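Local coordinates for cephalosporin hydroxylase CMCI (Streptomyces clavuligerus, PDB 2BM8), which probably acts in cephamycin biosynthesis, in the hydroxylation of the cephalosporin nucleus, and has a Rossmann-like, methyltransferase-type fold, at residues 64-67 and 68-71; 162-165 and 166-169; 176-179 and 180-183. The protein carries 3 engineered substitutions. One frame throughout, in Å; residues are numbered along the deposited sequence.

Contact 1. Residues 64-67 and 68-71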
ATOM      1  N   LEU B  64     -10.603 -25.599  -5.427  1.00 18.10           N
ATOM      2  CA  LEU B  64      -9.294 -25.022  -5.152  1.00 18.18           C
ATOM      3  C   LEU B  64      -8.888 -23.953  -6.169  1.00 17.61           C
ATOM      4  O   LEU B  64      -7.937 -23.225  -5.935  1.00 17.73           O
ATOM      5  CB  LEU B  64      -8.221 -26.108  -5.115  1.00 18.58           C
ATOM      6  CG  LEU B  64      -8.182 -27.108  -3.960  1.00 20.34           C
ATOM      7  CD1 LEU B  64      -6.747 -27.268  -3.502  1.00 22.48           C
ATOM      8  CD2 LEU B  64      -9.057 -26.714  -2.790  1.00 22.15           C
ATOM      9  N   LYS B  65      -9.594 -23.871  -7.290  1.00 16.82           N
ATOM     10  CA  LYS B  65      -9.338 -22.842  -8.278  1.00 16.61           C
ATOM     11  C   LYS B  65     -10.196 -21.619  -7.992  1.00 16.49           C
ATOM     12  O   LYS B  65     -11.408 -21.727  -7.926  1.00 16.28           O
ATOM     13  CB  LYS B  65      -9.590 -23.387  -9.688  1.00 16.78           C
ATOM     14  CG  LYS B  65      -8.578 -24.494 -10.096  1.00 16.62           C
ATOM     15  CD  LYS B  65      -8.763 -24.935 -11.537  1.00 17.04           C
ATOM     16  CE  LYS B  65      -7.955 -26.190 -11.906  1.00 16.88           C
ATOM     17  NZ  LYS B  65      -6.868 -26.534 -10.953  1.00 17.67           N
ATOM     18  N   ASP B  66      -9.579 -20.449  -7.823  1.00 16.39           N
ATOM     19  CA  ASP B  66     -10.348 -19.286  -7.406  1.00 16.75           C
ATOM     20  C   ASP B  66     -11.078 -18.604  -8.576  1.00 16.34           C
ATOM     21  O   ASP B  66     -10.880 -18.993  -9.724  1.00 16.07           O
ATOM     22  CB  ASP B  66      -9.531 -18.350  -6.477  1.00 17.04           C
ATOM     23  CG  ASP B  66      -8.391 -17.655  -7.154  1.00 19.10           C
ATOM     24  OD1 ASP B  66      -8.502 -17.259  -8.338  1.00 21.11           O
ATOM     25  OD2 ASP B  66      -7.334 -17.418  -6.519  1.00 22.16           O
ATOM     26  N   PRO B  67     -12.003 -17.687  -8.279  1.00 15.97           N
ATOM     27  CA  PRO B  67     -12.804 -17.038  -9.317  1.00 16.02           C
ATOM     28  C   PRO B  67     -12.036 -16.417 -10.485  1.00 16.15           C
ATOM     29  O   PRO B  67     -12.521 -16.466 -11.590  1.00 16.50           O
ATOM     30  CB  PRO B  67     -13.557 -15.951  -8.540  1.00 16.01           C
ATOM     31  CG  PRO B  67     -13.739 -16.539  -7.206  1.00 16.40           C
ATOM     32  CD  PRO B  67     -12.430 -17.251  -6.933  1.00 16.13           C
ATOM     33  N   ASP B  68     -10.878 -15.835 -10.251  1.00 16.14           N
ATOM     34  CA  ASP B  68     -10.119 -15.235 -11.332  1.00 16.29           C
ATOM     35  C   ASP B  68      -9.565 -16.322 -12.241  1.00 15.53           C
ATOM     36  O   ASP B  68      -9.485 -16.141 -13.454  1.00 15.57           O
ATOM     37  CB  ASP B  68      -9.018 -14.338 -10.750  1.00 16.59           C
ATOM     38  CG  ASP B  68      -9.605 -13.213  -9.878  1.00 20.02           C
ATOM     39  OD1 ASP B  68     -10.555 -12.538 -10.367  1.00 24.62           O
ATOM     40  OD2 ASP B  68      -9.238 -12.952  -8.694  1.00 21.07           O
ATOM     41  N   THR B  69      -9.188 -17.454 -11.653  1.00 14.54           N
ATOM     42  CA  THR B  69      -8.719 -18.599 -12.428  1.00 14.28           C
ATOM     43  C   THR B  69      -9.835 -19.276 -13.244  1.00 14.05           C
ATOM     44  O   THR B  69      -9.638 -19.602 -14.416  1.00 13.05           O
ATOM     45  CB  THR B  69      -8.070 -19.594 -11.488  1.00 14.18           C
ATOM     46  OG1 THR B  69      -6.905 -18.992 -10.925  1.00 15.28           O
ATOM     47  CG2 THR B  69      -7.536 -20.800 -12.242  1.00 14.26           C
ATOM     48  N   GLN B  70     -10.988 -19.476 -12.603  1.00 13.75           N
ATOM     49  CA  GLN B  70     -12.187 -19.957 -13.269  1.00 13.89           C
ATOM     50  C   GLN B  70     -12.513 -19.088 -14.479  1.00 14.00           C
ATOM     51  O   GLN B  70     -12.831 -19.613 -15.543  1.00 14.12           O
ATOM     52  CB  GLN B  70     -13.374 -19.957 -12.303  1.00 13.82           C
ATOM     53  CG  GLN B  70     -13.318 -21.023 -11.213  1.00 13.86           C
ATOM     54  CD  GLN B  70     -14.427 -20.837 -10.173  1.00 14.17           C
ATOM     55  OE1 GLN B  70     -15.605 -20.662 -10.536  1.00 13.10           O
ATOM     56  NE2 GLN B  70     -14.056 -20.861  -8.889  1.00 11.69           N
ATOM     57  N   ALA B  71     -12.417 -17.771 -14.322  1.00 13.82           N
ATOM     58  CA  ALA B  71     -12.674 -16.829 -15.428  1.00 14.47           C
ATOM     59  C   ALA B  71     -11.736 -17.022 -16.630  1.00 14.76           C
ATOM     60  O   ALA B  71     -12.168 -16.998 -17.775  1.00 15.01           O
ATOM     61  CB  ALA B  71     -12.572 -15.385 -14.943  1.00 14.05           C
TER

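Contact 2. Residues 162-165 and 166-169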
ATOM      1  N   HIS B 162       3.233 -31.254  -9.681  1.00 19.25           N
ATOM      2  CA  HIS B 162       4.528 -30.566  -9.699  1.00 19.60           C
ATOM      3  C   HIS B 162       5.724 -31.422  -9.264  1.00 19.54           C
ATOM      4  O   HIS B 162       6.661 -30.903  -8.657  1.00 19.65           O
ATOM      5  CB  HIS B 162       4.518 -29.302  -8.826  1.00 19.77           C
ATOM      6  CG  HIS B 162       3.244 -28.514  -8.865  1.00 20.31           C
ATOM      7  ND1 HIS B 162       3.029 -27.497  -9.765  1.00 22.47           N
ATOM      8  CD2 HIS B 162       2.156 -28.537  -8.059  1.00 20.74           C
ATOM      9  CE1 HIS B 162       1.849 -26.949  -9.532  1.00 21.34           C
ATOM     10  NE2 HIS B 162       1.298 -27.564  -8.505  1.00 19.90           N
ATOM     11  N   ALA B 163       5.724 -32.710  -9.594  1.00 19.37           N
ATOM     12  CA  ALA B 163       6.805 -33.601  -9.162  1.00 19.00           C
ATOM     13  C   ALA B 163       7.885 -33.800 -10.227  1.00 18.68           C
ATOM     14  O   ALA B 163       9.061 -33.483 -10.004  1.00 19.97           O
ATOM     15  CB  ALA B 163       6.232 -34.953  -8.700  1.00 18.94           C
ATOM     16  N   ASN B 164       7.518 -34.329 -11.382  1.00 17.98           N
ATOM     17  CA  ASN B 164       8.531 -34.650 -12.411  1.00 17.18           C
ATOM     18  C   ASN B 164       8.231 -33.788 -13.621  1.00 16.45           C
ATOM     19  O   ASN B 164       8.366 -34.209 -14.745  1.00 16.40           O
ATOM     20  CB  ASN B 164       8.448 -36.154 -12.736  1.00 17.01           C
ATOM     21  CG  ASN B 164       9.637 -36.685 -13.525  1.00 16.44           C
ATOM     22  OD1 ASN B 164      10.760 -36.178 -13.449  1.00 15.36           O
ATOM     23  ND2 ASN B 164       9.383 -37.745 -14.287  1.00 16.79           N
ATOM     24  N   THR B 165       7.837 -32.555 -13.355  1.00 16.08           N
ATOM     25  CA  THR B 165       7.135 -31.725 -14.319  1.00 15.99           C
ATOM     26  C   THR B 165       7.841 -31.566 -15.683  1.00 15.87           C
ATOM     27  O   THR B 165       7.256 -31.843 -16.727  1.00 15.63           O
ATOM     28  CB  THR B 165       6.895 -30.352 -13.684  1.00 16.24           C
ATOM     29  OG1 THR B 165       6.205 -30.516 -12.431  1.00 16.38           O
ATOM     30  CG2 THR B 165       5.974 -29.488 -14.563  1.00 15.74           C
ATOM     31  N   PHE B 166       9.097 -31.141 -15.667  1.00 15.65           N
ATOM     32  CA  PHE B 166       9.834 -30.938 -16.907  1.00 15.74           C
ATOM     33  C   PHE B 166       9.959 -32.210 -17.729  1.00 15.89           C
ATOM     34  O   PHE B 166       9.851 -32.154 -18.954  1.00 16.01           O
ATOM     35  CB  PHE B 166      11.205 -30.321 -16.628  1.00 15.51           C
ATOM     36  CG  PHE B 166      11.117 -28.909 -16.149  1.00 15.60           C
ATOM     37  CD1 PHE B 166      11.348 -28.596 -14.814  1.00 15.75           C
ATOM     38  CD2 PHE B 166      10.763 -27.896 -17.025  1.00 15.45           C
ATOM     39  CE1 PHE B 166      11.258 -27.294 -14.374  1.00 15.29           C
ATOM     40  CE2 PHE B 166      10.661 -26.591 -16.585  1.00 15.30           C
ATOM     41  CZ  PHE B 166      10.907 -26.289 -15.260  1.00 14.86           C
ATOM     42  N   ASN B 167      10.169 -33.345 -17.060  1.00 15.81           N
ATOM     43  CA  ASN B 167      10.187 -34.643 -17.740  1.00 15.82           C
ATOM     44  C   ASN B 167       8.835 -34.984 -18.347  1.00 15.47           C
ATOM     45  O   ASN B 167       8.768 -35.463 -19.470  1.00 15.51           O
ATOM     46  CB  ASN B 167      10.642 -35.769 -16.789  1.00 16.04           C
ATOM     47  CG  ASN B 167      12.174 -35.953 -16.768  1.00 16.35           C
ATOM     48  OD1 ASN B 167      12.827 -35.940 -17.813  1.00 15.64           O
ATOM     49  ND2 ASN B 167      12.739 -36.125 -15.571  1.00 17.47           N
ATOM     50  N   ILE B 168       7.761 -34.712 -17.613  1.00 15.36           N
ATOM     51  CA  ILE B 168       6.401 -34.936 -18.104  1.00 15.27           C
ATOM     52  C   ILE B 168       6.116 -34.020 -19.285  1.00 15.46           C
ATOM     53  O   ILE B 168       5.405 -34.395 -20.207  1.00 15.00           O
ATOM     54  CB  ILE B 168       5.369 -34.694 -16.977  1.00 15.14           C
ATOM     55  CG1 ILE B 168       5.529 -35.717 -15.859  1.00 15.01           C
ATOM     56  CG2 ILE B 168       3.946 -34.767 -17.509  1.00 15.06           C
ATOM     57  CD1 ILE B 168       4.865 -35.276 -14.563  1.00 15.33           C
ATOM     58  N   MET B 169       6.684 -32.818 -19.243  1.00 16.18           N
ATOM     59  CA  MET B 169       6.581 -31.843 -20.345  1.00 16.88           C
ATOM     60  C   MET B 169       7.261 -32.331 -21.614  1.00 16.53           C
ATOM     61  O   MET B 169       6.727 -32.147 -22.693  1.00 16.21           O
ATOM     62  CB  MET B 169       7.204 -30.500 -19.951  1.00 17.22           C
ATOM     63  CG  MET B 169       6.418 -29.277 -20.382  1.00 18.99           C
ATOM     64  SD  MET B 169       6.814 -27.868 -19.314  1.00 23.38           S
ATOM     65  CE  MET B 169       7.884 -26.954 -20.357  1.00 22.95           C
TER
HETATM   66  O   HOH W   1      11.328 -33.516 -14.289  1.00 35.19           O

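Contact 3. Residues 176-179 and 180-183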
ATOM      1  N   LEU B 176       2.215 -36.372 -27.032  1.00 17.04           N
ATOM      2  CA  LEU B 176       0.826 -36.001 -26.754  1.00 16.54           C
ATOM      3  C   LEU B 176       0.312 -34.749 -27.465  1.00 16.29           C
ATOM      4  O   LEU B 176      -0.694 -34.809 -28.151  1.00 15.90           O
ATOM      5  CB  LEU B 176       0.612 -35.832 -25.243  1.00 16.44           C
ATOM      6  CG  LEU B 176      -0.849 -35.841 -24.763  1.00 16.13           C
ATOM      7  CD1 LEU B 176      -1.701 -36.891 -25.473  1.00 15.16           C
ATOM      8  CD2 LEU B 176      -0.918 -36.052 -23.264  1.00 17.18           C
ATOM      9  N   LEU B 177       0.986 -33.619 -27.287  1.00 16.07           N
ATOM     10  CA  LEU B 177       0.453 -32.338 -27.728  1.00 15.82           C
ATOM     11  C   LEU B 177       0.522 -32.174 -29.243  1.00 16.26           C
ATOM     12  O   LEU B 177       1.479 -32.590 -29.891  1.00 16.06           O
ATOM     13  CB  LEU B 177       1.204 -31.184 -27.062  1.00 15.56           C
ATOM     14  CG  LEU B 177       1.370 -31.234 -25.536  1.00 15.27           C
ATOM     15  CD1 LEU B 177       2.382 -30.198 -25.105  1.00 15.37           C
ATOM     16  CD2 LEU B 177       0.060 -31.028 -24.788  1.00 14.72           C
ATOM     17  N   GLU B 178      -0.520 -31.576 -29.801  1.00 16.68           N
ATOM     18  CA  GLU B 178      -0.471 -31.048 -31.147  1.00 17.16           C
ATOM     19  C   GLU B 178      -0.498 -29.531 -31.052  1.00 16.79           C
ATOM     20  O   GLU B 178      -0.701 -28.972 -29.989  1.00 17.05           O
ATOM     21  CB  GLU B 178      -1.676 -31.518 -31.957  1.00 17.55           C
ATOM     22  CG  GLU B 178      -1.944 -33.017 -31.933  1.00 19.00           C
ATOM     23  CD  GLU B 178      -3.271 -33.368 -32.589  1.00 21.21           C
ATOM     24  OE1 GLU B 178      -4.166 -32.486 -32.655  1.00 22.41           O
ATOM     25  OE2 GLU B 178      -3.420 -34.519 -33.057  1.00 23.71           O
ATOM     26  N   GLU B 179      -0.331 -28.873 -32.184  1.00 16.72           N
ATOM     27  CA  GLU B 179      -0.332 -27.419 -32.239  1.00 16.74           C
ATOM     28  C   GLU B 179      -1.644 -26.864 -31.665  1.00 16.23           C
ATOM     29  O   GLU B 179      -2.716 -27.336 -32.008  1.00 15.87           O
ATOM     30  CB  GLU B 179      -0.112 -26.962 -33.685  1.00 16.50           C
ATOM     31  CG  GLU B 179      -0.323 -25.476 -33.905  1.00 17.86           C
ATOM     32  CD  GLU B 179       0.035 -25.039 -35.312  1.00 19.96           C
ATOM     33  OE1 GLU B 179       0.374 -25.908 -36.149  1.00 21.92           O
ATOM     34  OE2 GLU B 179      -0.013 -23.821 -35.582  1.00 20.35           O
ATOM     35  N   GLY B 180      -1.548 -25.878 -30.777  1.00 16.08           N
ATOM     36  CA  GLY B 180      -2.719 -25.323 -30.113  1.00 15.79           C
ATOM     37  C   GLY B 180      -2.984 -25.859 -28.712  1.00 15.51           C
ATOM     38  O   GLY B 180      -3.575 -25.141 -27.898  1.00 16.19           O
ATOM     39  N   ASP B 181      -2.555 -27.088 -28.418  1.00 14.84           N
ATOM     40  CA  ASP B 181      -2.799 -27.715 -27.109  1.00 14.50           C
ATOM     41  C   ASP B 181      -2.074 -26.984 -25.991  1.00 14.25           C
ATOM     42  O   ASP B 181      -1.000 -26.458 -26.192  1.00 14.46           O
ATOM     43  CB  ASP B 181      -2.365 -29.185 -27.107  1.00 14.55           C
ATOM     44  CG  ASP B 181      -3.251 -30.068 -27.985  1.00 14.30           C
ATOM     45  OD1 ASP B 181      -4.306 -29.602 -28.466  1.00 12.16           O
ATOM     46  OD2 ASP B 181      -2.966 -31.255 -28.245  1.00 14.48           O
ATOM     47  N   TYR B 182      -2.674 -26.945 -24.814  1.00 13.99           N
ATOM     48  CA  TYR B 182      -2.109 -26.210 -23.701  1.00 13.96           C
ATOM     49  C   TYR B 182      -1.395 -27.146 -22.729  1.00 13.76           C
ATOM     50  O   TYR B 182      -1.821 -28.269 -22.507  1.00 14.08           O
ATOM     51  CB  TYR B 182      -3.212 -25.432 -22.990  1.00 14.19           C
ATOM     52  CG  TYR B 182      -3.551 -24.119 -23.668  1.00 15.54           C
ATOM     53  CD1 TYR B 182      -4.473 -24.057 -24.701  1.00 16.59           C
ATOM     54  CD2 TYR B 182      -2.933 -22.940 -23.281  1.00 16.51           C
ATOM     55  CE1 TYR B 182      -4.774 -22.850 -25.320  1.00 16.51           C
ATOM     56  CE2 TYR B 182      -3.234 -21.738 -23.896  1.00 16.74           C
ATOM     57  CZ  TYR B 182      -4.151 -21.700 -24.907  1.00 16.64           C
ATOM     58  OH  TYR B 182      -4.426 -20.502 -25.516  1.00 18.18           O
ATOM     59  N   PHE B 183      -0.263 -26.704 -22.208  1.00 13.52           N
ATOM     60  CA  PHE B 183       0.364 -27.346 -21.070  1.00 13.53           C
ATOM     61  C   PHE B 183       0.479 -26.265 -20.020  1.00 13.36           C
ATOM     62  O   PHE B 183       1.166 -25.280 -20.243  1.00 13.07           O
ATOM     63  CB  PHE B 183       1.742 -27.919 -21.414  1.00 13.34           C
ATOM     64  CG  PHE B 183       2.334 -28.786 -20.311  1.00 13.64           C
ATOM     65  CD1 PHE B 183       2.302 -30.169 -20.400  1.00 13.01           C
ATOM     66  CD2 PHE B 183       2.919 -28.215 -19.184  1.00 13.66           C
ATOM     67  CE1 PHE B 183       2.854 -30.964 -19.394  1.00 12.74           C
ATOM     68  CE2 PHE B 183       3.469 -29.017 -18.177  1.00 13.28           C
ATOM     69  CZ  PHE B 183       3.431 -30.387 -18.291  1.00 12.09           C
TER
HETATM   70  O   HOH W   2      -4.562 -28.114 -30.614  1.00 40.52           O

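Contact 1. Residues 64-67 and 68-71
Gln-70 reaches back from the first turn of helix 67-80 to the loop that leads into it. Gln-70 CB stands 3.7 Å from Asp-66 O, and Gln-70 CG, set beside the backbone N with chi1 at -71°, passes 3.5 Å from the same oxygen. Beyond CG the extended chain carries the amide to the carbonyl before it: Gln-70 CD lies 3.9 Å from Lys-65 O, and Gln-70 NE2 donates to that oxygen over 2.9 Å. The oxygen lies in the amide plane of Gln-70, and the N-H points almost straight at it (164°), fixing the amide's rotation. Gln-70 N donates to Asp-66 O at 2.9 Å, so main chain and side chain of one residue hold successive carbonyls. Asp-66 is the N-cap; its OD1 accepts weakly from Asp-68 N and from Thr-69 N, both at 3.4 Å. The hydroxyl of Thr-69 turns to Gln-223 and Ser-221, and Lys-65 NZ makes salt bridges with Glu-87 of strand 84-88 and with Glu-186. Trp-98 of helix 94-106 packs on Gln-70, while Pro-67 meets Pro-67 of the second subunit, placing this helix start between the sheet, a neighbouring helix and a subunit interface.

Contact 2. Residues 162-165 and 166-169
Between Asn-164 and Met-169 the chain turns from loop into the first turn of helix 165-175, and helical phi/psi begin at Thr-165. Two i to i+4 backbone bonds establish the turn: Ile-168 N donates to Asn-164 O over 3.0 Å, and Met-169 N to Thr-165 O over 2.8 Å. Asn-164 occupies the N-cap, yet its side chain makes no direct capping bond to a backbone N-H. Its CG lies trans to the backbone N (chi1 -166°), which carries the amide across the side chain of Asn-167. There Asn-164 OD1 accepts from Asn-167 ND2 at 2.9 Å, with an N-H...O angle of 167°. The bond lies in the amide plane of Asn-167, whereas the donor is tilted out of the carbonyl plane of Asn-164. The planes of the two amides are 59° apart. A water takes the capping role at one remove: it donates to Asn-164 OD1 at 2.8 Å and accepts from Asn-167 N at 3.0 Å. The side chain of Ile-168 folds back over Asn-164: Ile-168 CD1 comes within 4.1 Å of Asn-164 CB, and Ile-168 CG1 lies 3.4 Å from Asn-164 O. The ring of Phe-166 meets Tyr-203 of helix 197-205 edge-to-face, and Leu-12 of the third subunit packs on the Phe-166 side chain. Asn-164 ND2 has a weak bond to Cys-139 O. With OD1 accepting from both the Asn-167 amide and the water, the Asn-164 amide is fixed in orientation, and the helix start is closed by neutral amides and a water rather than by a charged side chain.

Contact 3. Residues 176-179 and 180-183
The carboxylate of Asp-181 is met from above its plane by Glu-178 N, which donates to Asp-181 OD2 at 2.9 Å along a nearly straight line but 55° out of that plane. The same oxygen accepts from His-153 ND1, and OD1 from Leu-155 N, so backbone and side-chain donors together would help to stabilise a negative charge here. The ring of Phe-183 meets that of Phe-157, the planes only about 5° apart, while Met-169 and Ala-172 of helix 165-175 pack on the Phe-183 side chain. The third flat group, Tyr-182, bonds through its hydroxyl to Asp-214, with Met-76 and Leu-80 of helix 67-80 packing on its side chain. Between carboxylate and Phe-183 stands Leu-177: its CD2 lies 3.8 Å from Asp-181 CB, and its CD1 4.4 Å from Phe-183 CB. Glu-178 to Asp-181 form a type II beta turn, closed by Asp-181 N donating to Glu-178 O at 3.1 Å. The turn connects helix 165-175 to strand 182-185, part of the helix-and-strand alternation of this Rossmann-like fold. Gly-180 holds the third position with positive phi, where a CB would clash with Glu-179 O. Asp-181 CG is set beside its backbone N (chi1 -69°), which directs OD2 back to the residue that opens the turn. Beyond the turn, strand 182-185 pairs with strand 155-159 through Tyr-182 and with strand 228-231 through Phe-183.

Contacts 2 and 3 bracket one helix: 162-165 and 166-169 form its start, 176-179 and 180-183 its exit into strand 182-185. Their centres are 16 Å apart, and they touch where Met-169 CG packs 3.7 Å from Phe-183 CE2. Contact 1 opens a different helix, with its centre 23 Å from that of contact 2. It is partly buried, whereas the other two are mostly buried, although contact 3 has exposed glutamates at its turn. Both helix starts bring in a side-chain amide: in contact 1 it bonds to a backbone carbonyl beside an aspartate cap, in contact 2 to another amide. Contact 3 instead relies on a buried carboxylate shared between backbone N-H groups and a histidine.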